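Local coordinates for protein sensor histidine kinase CusS (Escherichia coli, PDB 5KU5) that senses copper and silver ions in the periplasm as a membrane histidine kinase and activates the response regulator CusR by phosphorylation, at residues D41-S44 / G45-N48. Numbering follows the deposited sequence.
Sequences DIVS and GYSN. With AG (silver ion), chain E.
Tyr46 folds its ring back against Ile42 and Val43 where helix 32-44 runs out into the loop leading to strand 49-54, in the periplasmic sensor domain of PDC fold. Val43 CA makes a CH-pi contact over one ring face, 4.1 Å from the centroid of the Tyr46 ring and 25° off its normal. Ile42 O lies above the same face, displaced toward the rim. Two methyl groups of the helix add to this: Ile42 CG2 sits by the phenol end, 3.6 Å from Tyr46 OH and 3.9 Å from Tyr46 CZ, while Val43 CG2 meets the ring at Tyr46 CE2, 3.9 Å away. Ile42 and Tyr46 run side by side in the same direction, whereas the Val43 side chain passes Tyr46 at a slant. With CG of Tyr46 anti to its carbonyl carbon (chi1 -68°), the ring swings back along the helix end. An alanine here removes the ring and would probably uncover Val43 CA and the methyls Ile42 CG2 and Val43 CG2, opening a gap toward Ile17 and Leu21 of helix 2-25.

Two i to i+3 backbone bonds link the helical residues to the loop. Tyr46 N donates to Val43 O at 3.1 Å and 160°, from well above the carbonyl plane; the bond from Gly45 N to Ile42 O, also 3.1 Å, is weak. Val43 O also lies 3.4 Å from Tyr46 CB.

Further out, Ile17 and Leu21 touch the Tyr46 side chain, and Val24 of the same helix meets Ile42. The chain then enters the silver site, where Met96 SD and His108 ND1 bind the same ion as Ser47. Ser47 OG is hydrogen-bonded to Glu16 OE2 of the second subunit, and it is the backbone carbonyl, Ser47 O, that coordinates the silver ion at 2.5 Å.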
loop_
_atom_site.group_PDB
_atom_site.type_symbol
_atom_site.label_atom_id
_atom_site.label_comp_id
_atom_site.label_asym_id
_atom_site.label_seq_id
_atom_site.Cartn_x
_atom_site.Cartn_y
_atom_site.Cartn_z
ATOM N N ASP A 41 -12.370 -3.634 9.988
ATOM C CA ASP A 41 -12.663 -3.967 8.589
ATOM C C ASP A 41 -11.491 -3.639 7.657
ATOM O O ASP A 41 -11.143 -4.444 6.794
ATOM C CB ASP A 41 -13.923 -3.232 8.111
ATOM C CG ASP A 41 -14.350 -3.646 6.708
ATOM O OD1 ASP A 41 -14.721 -4.822 6.516
ATOM O OD2 ASP A 41 -14.318 -2.796 5.795
ATOM N N ILE A 42 -10.896 -2.462 7.842
ATOM C CA ILE A 42 -9.731 -2.037 7.055
ATOM C C ILE A 42 -8.492 -2.872 7.393
ATOM O O ILE A 42 -7.844 -3.420 6.500
ATOM C CB ILE A 42 -9.426 -0.528 7.261
ATOM C CG1 ILE A 42 -10.550 0.321 6.650
ATOM C CG2 ILE A 42 -8.078 -0.140 6.649
ATOM C CD1 ILE A 42 -10.555 1.771 7.088
ATOM N N VAL A 43 -8.183 -2.957 8.683
ATOM C CA VAL A 43 -6.946 -3.584 9.178
ATOM C C VAL A 43 -6.861 -5.082 8.868
ATOM O O VAL A 43 -5.770 -5.590 8.583
ATOM C CB VAL A 43 -6.768 -3.319 10.698
ATOM C CG1 VAL A 43 -5.702 -4.212 11.324
ATOM C CG2 VAL A 43 -6.427 -1.853 10.932
ATOM N N SER A 44 -8.001 -5.776 8.924
ATOM C CA SER A 44 -8.065 -7.208 8.607
ATOM C C SER A 44 -7.643 -7.493 7.166
ATOM O O SER A 44 -7.101 -8.560 6.871
ATOM C CB SER A 44 -9.478 -7.754 8.848
ATOM O OG SER A 44 -10.418 -7.165 7.965
ATOM N N GLY A 45 -7.896 -6.537 6.270
ATOM C CA GLY A 45 -7.491 -6.652 4.870
ATOM C C GLY A 45 -6.000 -6.512 4.574
ATOM O O GLY A 45 -5.576 -6.826 3.457
ATOM N N TYR A 46 -5.207 -6.039 5.544
ATOM C CA TYR A 46 -3.767 -5.805 5.338
ATOM C C TYR A 46 -2.970 -7.103 5.171
ATOM O O TYR A 46 -3.151 -8.050 5.937
ATOM C CB TYR A 46 -3.144 -5.014 6.506
ATOM C CG TYR A 46 -3.559 -3.555 6.677
ATOM C CD1 TYR A 46 -3.996 -2.768 5.599
ATOM C CD2 TYR A 46 -3.454 -2.944 7.929
ATOM C CE1 TYR A 46 -4.348 -1.433 5.781
ATOM C CE2 TYR A 46 -3.804 -1.613 8.117
ATOM C CZ TYR A 46 -4.249 -0.860 7.043
ATOM O OH TYR A 46 -4.587 0.458 7.237
ATOM N N SER A 47 -2.070 -7.118 4.186
ATOM C CA SER A 47 -1.190 -8.264 3.926
ATOM C C SER A 47 0.166 -8.169 4.637
ATOM O O SER A 47 0.786 -9.197 4.926
ATOM C CB SER A 47 -0.948 -8.406 2.421
ATOM O OG SER A 47 -0.037 -7.422 1.952
ATOM N N ASN A 48 0.629 -6.944 4.892
ATOM C CA ASN A 48 1.988 -6.695 5.399
ATOM C C ASN A 48 2.081 -5.675 6.552
ATOM O O ASN A 48 3.160 -5.139 6.820
ATOM C CB ASN A 48 2.873 -6.248 4.227
ATOM C CG ASN A 48 2.450 -4.904 3.640
ATOM O OD1 ASN A 48 1.305 -4.470 3.789
ATOM N ND2 ASN A 48 3.377 -4.244 2.963
HETATM AG AG AG E . 1.978 -10.404 6.747
#